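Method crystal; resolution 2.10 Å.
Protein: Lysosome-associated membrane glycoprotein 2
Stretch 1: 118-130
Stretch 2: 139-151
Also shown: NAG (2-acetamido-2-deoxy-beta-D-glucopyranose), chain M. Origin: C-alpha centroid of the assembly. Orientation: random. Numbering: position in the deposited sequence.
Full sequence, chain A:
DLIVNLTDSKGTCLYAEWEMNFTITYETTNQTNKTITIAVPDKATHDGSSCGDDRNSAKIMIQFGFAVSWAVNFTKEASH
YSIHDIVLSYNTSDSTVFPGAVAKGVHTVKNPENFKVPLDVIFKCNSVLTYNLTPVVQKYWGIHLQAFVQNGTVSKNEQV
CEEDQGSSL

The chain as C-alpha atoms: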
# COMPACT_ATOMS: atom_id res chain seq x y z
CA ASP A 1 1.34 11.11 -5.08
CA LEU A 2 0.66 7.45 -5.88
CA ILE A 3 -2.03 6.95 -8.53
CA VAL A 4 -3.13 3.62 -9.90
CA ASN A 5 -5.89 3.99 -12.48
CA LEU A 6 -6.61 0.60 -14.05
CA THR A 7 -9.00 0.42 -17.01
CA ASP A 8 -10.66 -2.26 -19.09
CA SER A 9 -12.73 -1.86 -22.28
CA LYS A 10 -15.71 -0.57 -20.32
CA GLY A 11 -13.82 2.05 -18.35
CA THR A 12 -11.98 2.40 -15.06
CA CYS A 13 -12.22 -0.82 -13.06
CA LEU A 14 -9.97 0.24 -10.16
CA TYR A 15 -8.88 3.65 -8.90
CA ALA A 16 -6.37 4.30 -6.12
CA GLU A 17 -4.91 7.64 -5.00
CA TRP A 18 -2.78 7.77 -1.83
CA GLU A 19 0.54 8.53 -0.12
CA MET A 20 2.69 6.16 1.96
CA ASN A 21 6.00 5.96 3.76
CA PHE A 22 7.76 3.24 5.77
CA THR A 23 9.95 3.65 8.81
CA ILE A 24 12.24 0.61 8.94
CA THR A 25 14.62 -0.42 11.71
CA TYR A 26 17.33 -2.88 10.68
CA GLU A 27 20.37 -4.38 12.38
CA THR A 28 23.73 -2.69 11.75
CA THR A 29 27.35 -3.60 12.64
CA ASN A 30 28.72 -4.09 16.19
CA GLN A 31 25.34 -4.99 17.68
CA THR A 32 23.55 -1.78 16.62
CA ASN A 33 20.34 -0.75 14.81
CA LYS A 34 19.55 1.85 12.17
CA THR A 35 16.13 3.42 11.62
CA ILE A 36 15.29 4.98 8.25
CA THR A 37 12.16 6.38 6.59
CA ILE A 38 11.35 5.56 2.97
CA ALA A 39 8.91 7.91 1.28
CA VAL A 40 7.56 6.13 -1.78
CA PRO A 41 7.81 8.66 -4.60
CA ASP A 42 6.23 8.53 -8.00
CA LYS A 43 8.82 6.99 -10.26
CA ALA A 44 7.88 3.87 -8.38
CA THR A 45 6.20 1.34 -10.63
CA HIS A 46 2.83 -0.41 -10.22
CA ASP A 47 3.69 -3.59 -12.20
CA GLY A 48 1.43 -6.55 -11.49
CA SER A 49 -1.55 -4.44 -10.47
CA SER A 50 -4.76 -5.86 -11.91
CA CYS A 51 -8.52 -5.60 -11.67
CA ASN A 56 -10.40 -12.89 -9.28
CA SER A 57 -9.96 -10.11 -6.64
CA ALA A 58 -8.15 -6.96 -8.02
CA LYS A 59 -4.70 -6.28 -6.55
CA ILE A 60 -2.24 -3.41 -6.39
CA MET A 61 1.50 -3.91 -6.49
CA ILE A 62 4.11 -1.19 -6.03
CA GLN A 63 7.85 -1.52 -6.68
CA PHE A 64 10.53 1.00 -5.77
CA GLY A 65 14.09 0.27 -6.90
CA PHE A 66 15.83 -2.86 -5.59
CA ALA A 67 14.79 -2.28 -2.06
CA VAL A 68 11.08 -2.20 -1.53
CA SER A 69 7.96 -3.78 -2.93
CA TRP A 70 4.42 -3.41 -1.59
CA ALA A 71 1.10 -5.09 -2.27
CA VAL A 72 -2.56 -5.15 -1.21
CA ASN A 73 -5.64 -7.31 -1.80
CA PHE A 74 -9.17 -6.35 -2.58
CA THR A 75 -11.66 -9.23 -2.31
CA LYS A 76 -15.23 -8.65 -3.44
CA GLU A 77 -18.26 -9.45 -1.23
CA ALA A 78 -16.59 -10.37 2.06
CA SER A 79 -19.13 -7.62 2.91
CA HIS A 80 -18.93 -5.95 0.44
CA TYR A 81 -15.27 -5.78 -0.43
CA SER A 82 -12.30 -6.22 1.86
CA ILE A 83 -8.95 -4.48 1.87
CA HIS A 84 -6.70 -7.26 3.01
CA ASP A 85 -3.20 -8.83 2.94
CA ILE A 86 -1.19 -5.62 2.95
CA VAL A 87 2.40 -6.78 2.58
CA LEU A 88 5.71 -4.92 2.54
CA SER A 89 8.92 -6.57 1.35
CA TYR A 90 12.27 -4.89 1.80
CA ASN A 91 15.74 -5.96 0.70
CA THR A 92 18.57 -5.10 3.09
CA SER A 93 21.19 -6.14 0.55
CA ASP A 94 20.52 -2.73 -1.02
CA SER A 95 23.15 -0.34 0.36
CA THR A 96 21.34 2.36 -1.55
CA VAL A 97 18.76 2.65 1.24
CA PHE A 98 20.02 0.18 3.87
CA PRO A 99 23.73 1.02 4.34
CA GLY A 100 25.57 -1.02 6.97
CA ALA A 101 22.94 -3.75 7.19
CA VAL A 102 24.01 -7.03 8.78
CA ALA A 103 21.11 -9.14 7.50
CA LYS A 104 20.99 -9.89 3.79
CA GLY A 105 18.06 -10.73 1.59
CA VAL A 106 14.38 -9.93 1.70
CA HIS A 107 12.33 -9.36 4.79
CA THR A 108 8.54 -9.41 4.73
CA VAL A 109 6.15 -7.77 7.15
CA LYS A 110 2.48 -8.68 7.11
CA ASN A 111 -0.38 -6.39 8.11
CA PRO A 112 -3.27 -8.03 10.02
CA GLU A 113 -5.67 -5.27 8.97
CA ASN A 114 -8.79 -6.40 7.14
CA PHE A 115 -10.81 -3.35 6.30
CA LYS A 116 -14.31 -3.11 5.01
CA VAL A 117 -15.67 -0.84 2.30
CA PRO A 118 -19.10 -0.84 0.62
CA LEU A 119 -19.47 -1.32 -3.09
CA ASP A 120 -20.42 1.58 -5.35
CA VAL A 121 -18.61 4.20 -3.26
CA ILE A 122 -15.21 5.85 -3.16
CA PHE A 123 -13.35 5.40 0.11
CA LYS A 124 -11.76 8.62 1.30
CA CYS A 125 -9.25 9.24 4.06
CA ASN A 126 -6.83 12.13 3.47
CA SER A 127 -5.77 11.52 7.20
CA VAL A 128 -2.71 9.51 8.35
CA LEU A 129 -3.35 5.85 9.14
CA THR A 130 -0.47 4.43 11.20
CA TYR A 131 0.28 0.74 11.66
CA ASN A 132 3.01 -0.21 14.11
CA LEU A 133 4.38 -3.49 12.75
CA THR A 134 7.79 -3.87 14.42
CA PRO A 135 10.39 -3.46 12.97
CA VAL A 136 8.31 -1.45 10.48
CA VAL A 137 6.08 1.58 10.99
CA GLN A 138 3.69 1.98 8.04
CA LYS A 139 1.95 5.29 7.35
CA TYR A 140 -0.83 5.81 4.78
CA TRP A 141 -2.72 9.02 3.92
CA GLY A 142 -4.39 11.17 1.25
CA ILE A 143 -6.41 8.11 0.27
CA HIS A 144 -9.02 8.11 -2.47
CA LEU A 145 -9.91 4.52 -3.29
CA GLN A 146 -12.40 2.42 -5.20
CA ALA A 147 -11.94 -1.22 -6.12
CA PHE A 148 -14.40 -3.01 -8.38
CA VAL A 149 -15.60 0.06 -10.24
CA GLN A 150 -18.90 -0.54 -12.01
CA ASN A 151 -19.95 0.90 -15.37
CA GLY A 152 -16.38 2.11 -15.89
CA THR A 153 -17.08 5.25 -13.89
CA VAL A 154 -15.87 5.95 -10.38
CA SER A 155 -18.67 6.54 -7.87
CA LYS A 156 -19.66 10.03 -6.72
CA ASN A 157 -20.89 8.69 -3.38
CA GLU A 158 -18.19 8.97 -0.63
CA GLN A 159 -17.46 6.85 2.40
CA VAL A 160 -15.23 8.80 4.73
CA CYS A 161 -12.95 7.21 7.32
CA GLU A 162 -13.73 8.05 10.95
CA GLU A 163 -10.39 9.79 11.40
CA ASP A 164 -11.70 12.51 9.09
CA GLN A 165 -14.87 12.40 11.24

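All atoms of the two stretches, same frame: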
# COMPACT_ATOMS: atom_id res chain seq x y z
N PRO A 118 -17.94 -0.55 1.47
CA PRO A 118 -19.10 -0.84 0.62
C PRO A 118 -18.76 -0.77 -0.85
O PRO A 118 -17.78 -0.14 -1.24
CB PRO A 118 -20.10 0.25 0.99
CG PRO A 118 -19.70 0.71 2.33
CD PRO A 118 -18.21 0.57 2.39
N LEU A 119 -19.59 -1.42 -1.65
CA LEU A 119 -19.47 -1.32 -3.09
C LEU A 119 -20.08 0.01 -3.51
O LEU A 119 -20.74 0.67 -2.71
CB LEU A 119 -20.20 -2.46 -3.78
CG LEU A 119 -19.38 -3.55 -4.45
CD1 LEU A 119 -18.45 -4.17 -3.44
CD2 LEU A 119 -20.30 -4.59 -5.05
N ASP A 120 -19.83 0.39 -4.76
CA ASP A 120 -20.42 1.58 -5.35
C ASP A 120 -20.08 2.90 -4.65
O ASP A 120 -20.82 3.87 -4.78
CB ASP A 120 -21.95 1.43 -5.39
CG ASP A 120 -22.40 0.52 -6.52
OD1 ASP A 120 -21.57 0.16 -7.37
OD2 ASP A 120 -23.60 0.15 -6.55
N VAL A 121 -19.01 2.94 -3.87
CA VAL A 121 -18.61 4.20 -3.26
C VAL A 121 -17.10 4.39 -3.39
O VAL A 121 -16.36 3.43 -3.63
CB VAL A 121 -19.00 4.28 -1.77
CG1 VAL A 121 -20.49 4.02 -1.59
CG2 VAL A 121 -18.17 3.32 -0.93
N ILE A 122 -16.65 5.62 -3.21
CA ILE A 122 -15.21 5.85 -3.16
C ILE A 122 -14.82 6.04 -1.70
O ILE A 122 -15.45 6.80 -0.97
CB ILE A 122 -14.77 7.07 -4.01
CG1 ILE A 122 -13.27 7.32 -3.85
CG2 ILE A 122 -15.57 8.31 -3.66
CD1 ILE A 122 -12.62 7.97 -5.05
N PHE A 123 -13.81 5.29 -1.27
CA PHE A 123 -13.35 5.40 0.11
C PHE A 123 -12.37 6.56 0.22
O PHE A 123 -11.40 6.65 -0.54
CB PHE A 123 -12.71 4.10 0.58
CG PHE A 123 -12.17 4.18 1.97
CD1 PHE A 123 -13.03 4.20 3.06
CD2 PHE A 123 -10.81 4.26 2.20
CE1 PHE A 123 -12.53 4.29 4.35
CE2 PHE A 123 -10.31 4.34 3.48
CZ PHE A 123 -11.17 4.36 4.56
N LYS A 124 -12.60 7.45 1.18
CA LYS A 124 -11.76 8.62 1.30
C LYS A 124 -11.21 8.74 2.71
O LYS A 124 -11.95 8.61 3.69
CB LYS A 124 -12.52 9.90 0.93
CG LYS A 124 -11.61 11.13 0.83
CD LYS A 124 -12.29 12.45 1.19
CE LYS A 124 -12.41 12.62 2.69
NZ LYS A 124 -12.54 14.04 3.08
N CYS A 125 -9.91 8.99 2.79
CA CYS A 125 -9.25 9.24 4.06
C CYS A 125 -7.96 10.00 3.77
O CYS A 125 -6.91 9.38 3.61
CB CYS A 125 -8.98 7.92 4.80
SG CYS A 125 -8.51 8.06 6.56
N ASN A 126 -8.03 11.33 3.71
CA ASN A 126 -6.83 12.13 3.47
C ASN A 126 -5.94 12.05 4.76
O ASN A 126 -4.74 12.29 4.68
CB ASN A 126 -7.17 13.58 2.95
CG ASN A 126 -7.27 13.69 1.32
OD1 ASN A 126 -6.83 12.83 0.56
ND2 ASN A 126 -7.83 14.79 0.84
N SER A 127 -6.52 11.70 5.92
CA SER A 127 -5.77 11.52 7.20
C SER A 127 -4.74 10.37 7.27
O SER A 127 -4.86 9.36 6.58
CB SER A 127 -6.72 11.33 8.39
OG SER A 127 -7.73 12.32 8.43
N VAL A 128 -3.79 10.49 8.18
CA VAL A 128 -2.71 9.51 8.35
C VAL A 128 -3.11 8.26 9.14
O VAL A 128 -3.36 8.32 10.34
CB VAL A 128 -1.49 10.16 9.05
CG1 VAL A 128 -0.38 9.11 9.33
CG2 VAL A 128 -0.95 11.30 8.21
N LEU A 129 -3.14 7.13 8.46
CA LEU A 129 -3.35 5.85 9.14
C LEU A 129 -1.98 5.25 9.47
O LEU A 129 -1.13 5.10 8.59
CB LEU A 129 -4.19 4.90 8.28
CG LEU A 129 -5.49 5.54 7.76
CD1 LEU A 129 -6.31 4.56 6.91
CD2 LEU A 129 -6.32 6.10 8.90
N THR A 130 -1.75 4.97 10.75
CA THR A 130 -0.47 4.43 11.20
C THR A 130 -0.61 3.00 11.70
O THR A 130 -1.49 2.70 12.51
CB THR A 130 0.15 5.28 12.33
OG1 THR A 130 0.24 6.64 11.92
CG2 THR A 130 1.54 4.77 12.69
N LYS A 139 2.87 4.15 7.34
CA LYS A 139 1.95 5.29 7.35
C LYS A 139 1.29 5.47 5.98
O LYS A 139 1.96 5.45 4.95
CB LYS A 139 2.68 6.57 7.76
CG LYS A 139 3.09 6.60 9.24
CD LYS A 139 3.74 7.93 9.60
CE LYS A 139 4.11 8.01 11.07
NZ LYS A 139 2.90 7.96 11.93
N TYR A 140 -0.03 5.62 6.00
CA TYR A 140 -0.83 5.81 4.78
C TYR A 140 -1.71 7.04 4.94
O TYR A 140 -2.27 7.26 6.01
CB TYR A 140 -1.71 4.59 4.51
CG TYR A 140 -0.99 3.26 4.53
CD1 TYR A 140 -0.38 2.77 3.39
CD2 TYR A 140 -0.90 2.50 5.69
CE1 TYR A 140 0.29 1.55 3.40
CE2 TYR A 140 -0.22 1.28 5.71
CZ TYR A 140 0.36 0.82 4.55
OH TYR A 140 1.04 -0.38 4.51
N TRP A 141 -1.83 7.86 3.89
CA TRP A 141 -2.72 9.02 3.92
C TRP A 141 -3.10 9.54 2.53
O TRP A 141 -2.63 9.03 1.52
CB TRP A 141 -2.08 10.14 4.75
CG TRP A 141 -0.91 10.87 4.09
CD1 TRP A 141 -0.96 12.07 3.43
CD2 TRP A 141 0.46 10.44 4.06
NE1 TRP A 141 0.30 12.41 2.99
CE2 TRP A 141 1.19 11.43 3.36
CE3 TRP A 141 1.14 9.32 4.56
CZ2 TRP A 141 2.56 11.32 3.14
CZ3 TRP A 141 2.50 9.21 4.34
CH2 TRP A 141 3.20 10.21 3.64
N GLY A 142 -3.96 10.56 2.50
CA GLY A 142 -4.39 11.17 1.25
C GLY A 142 -5.07 10.16 0.35
O GLY A 142 -4.90 10.18 -0.86
N ILE A 143 -5.85 9.27 0.96
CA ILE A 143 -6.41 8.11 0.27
C ILE A 143 -7.73 8.40 -0.42
O ILE A 143 -8.67 8.86 0.21
CB ILE A 143 -6.62 6.94 1.26
CG1 ILE A 143 -5.31 6.57 1.95
CG2 ILE A 143 -7.25 5.74 0.55
CD1 ILE A 143 -5.48 5.66 3.17
N HIS A 144 -7.77 8.15 -1.73
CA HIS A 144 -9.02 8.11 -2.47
C HIS A 144 -9.06 6.78 -3.20
O HIS A 144 -8.29 6.56 -4.13
CB HIS A 144 -9.12 9.28 -3.46
CG HIS A 144 -9.21 10.61 -2.78
ND1 HIS A 144 -8.09 11.26 -2.28
CD2 HIS A 144 -10.26 11.40 -2.47
CE1 HIS A 144 -8.46 12.40 -1.72
NE2 HIS A 144 -9.78 12.50 -1.82
N LEU A 145 -9.95 5.89 -2.79
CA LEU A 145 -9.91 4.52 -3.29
C LEU A 145 -11.25 3.96 -3.71
O LEU A 145 -12.26 4.15 -3.03
CB LEU A 145 -9.28 3.62 -2.23
CG LEU A 145 -9.29 2.11 -2.49
CD1 LEU A 145 -8.50 1.77 -3.73
CD2 LEU A 145 -8.72 1.38 -1.29
N GLN A 146 -11.27 3.27 -4.85
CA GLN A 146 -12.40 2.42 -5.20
C GLN A 146 -11.95 1.21 -6.01
O GLN A 146 -11.43 1.33 -7.11
CB GLN A 146 -13.48 3.18 -5.98
CG GLN A 146 -14.71 2.30 -6.23
CD GLN A 146 -15.83 3.00 -7.00
OE1 GLN A 146 -15.64 4.08 -7.57
NE2 GLN A 146 -17.00 2.39 -7.00
N ALA A 147 -12.13 0.03 -5.41
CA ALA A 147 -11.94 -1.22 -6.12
C ALA A 147 -13.27 -1.64 -6.71
O ALA A 147 -14.32 -1.18 -6.26
CB ALA A 147 -11.40 -2.28 -5.19
N PHE A 148 -13.21 -2.48 -7.74
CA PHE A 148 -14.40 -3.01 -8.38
C PHE A 148 -15.32 -1.87 -8.81
O PHE A 148 -16.42 -1.72 -8.30
CB PHE A 148 -15.13 -3.99 -7.45
CG PHE A 148 -14.22 -5.02 -6.84
CD1 PHE A 148 -13.75 -6.09 -7.58
CD2 PHE A 148 -13.82 -4.91 -5.51
CE1 PHE A 148 -12.90 -7.03 -7.02
CE2 PHE A 148 -12.98 -5.85 -4.94
CZ PHE A 148 -12.52 -6.91 -5.70
N VAL A 149 -14.83 -1.06 -9.74
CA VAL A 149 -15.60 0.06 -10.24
C VAL A 149 -16.60 -0.45 -11.27
O VAL A 149 -16.23 -1.14 -12.22
CB VAL A 149 -14.69 1.11 -10.88
CG1 VAL A 149 -15.52 2.29 -11.35
CG2 VAL A 149 -13.62 1.56 -9.89
N GLN A 150 -17.86 -0.08 -11.10
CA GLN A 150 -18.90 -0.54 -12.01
C GLN A 150 -19.23 0.51 -13.05
O GLN A 150 -19.13 1.71 -12.79
CB GLN A 150 -20.16 -0.92 -11.23
CG GLN A 150 -19.99 -2.15 -10.35
CD GLN A 150 -21.21 -2.44 -9.50
OE1 GLN A 150 -22.18 -1.68 -9.52
NE2 GLN A 150 -21.17 -3.54 -8.76
N ASN A 151 -19.64 0.05 -14.23
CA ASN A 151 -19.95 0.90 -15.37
C ASN A 151 -18.79 1.78 -15.83
O ASN A 151 -18.99 2.78 -16.51
CB ASN A 151 -21.17 1.78 -15.07
CG ASN A 151 -22.44 0.97 -14.85
OD1 ASN A 151 -22.50 -0.21 -15.22
ND2 ASN A 151 -23.45 1.60 -14.28
C1 NAG M . 6.10 10.17 6.58
C2 NAG M . 6.86 11.51 6.51
C3 NAG M . 6.50 12.38 7.71
C4 NAG M . 4.99 12.53 7.83
C5 NAG M . 4.32 11.15 7.84
C6 NAG M . 2.81 11.24 7.82
C7 NAG M . 9.03 11.60 5.36
C8 NAG M . 10.50 11.32 5.46
N2 NAG M . 8.30 11.30 6.44
O3 NAG M . 7.10 13.66 7.56
O4 NAG M . 4.66 13.23 9.02
O5 NAG M . 4.70 10.42 6.67
O6 NAG M . 2.36 11.75 6.57
O7 NAG M . 8.53 12.08 4.35
O HOH W 1 -17.04 -0.36 -5.77

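I143, H144 and N126 have the largest areas covered by the opposite stretch, 79, 71 and 65 Å² of a total 1020 Å² summed over both sides. All three lie at or near the point where the pairing changes register.

I143 pairs with C125 as an antiparallel hydrogen-bonded pair. I143 N donates to C125 O at 2.9 Å and C125 N donates to I143 O at 2.9 Å, with N-H...O angles of 164° and 168°, so both bonds are nearly straight. Its side chain shares a face of the sheet with F123, C125 and L145. There I143 CG2 lies 4.2 Å from F123 CD2, and I143 CD1 reaches 4.0 Å from L129 CD1, an apolar contact that bridges the two ladders. The first ladder continues at F123, whose N donates to L145 O at 2.6 Å while L145 N donates to F123 O at 2.8 Å.

H144 faces K124 in a non-hydrogen-bonded pair, CA to CA 4.7 Å. In such a pair the backbone contributes CA-H...O contacts instead: H144 CA is 3.4 Å from F123 O, and K124 CA is 3.3 Å from I143 O. With chi1 at -66° (m), the imidazole turns back over the neighbouring strand, bringing H144 NE2 to 3.5 Å from K124 CG.

N126 ends this ladder through its backbone: G142 N donates to N126 O at 2.9 Å and 156°. G142 adopts phi/psi of 59/39, a positive phi that favours glycine, as the chain turns a corner. Beyond it the register has shifted by one residue. L129 and Y140 pair through L129 N to Y140 O at 2.6 Å and Y140 N to L129 O at 2.9 Å, and one step along, in the non-hydrogen-bonded pair of T130 with K139, K139 NZ donates to T130 OG1 at 3.0 Å.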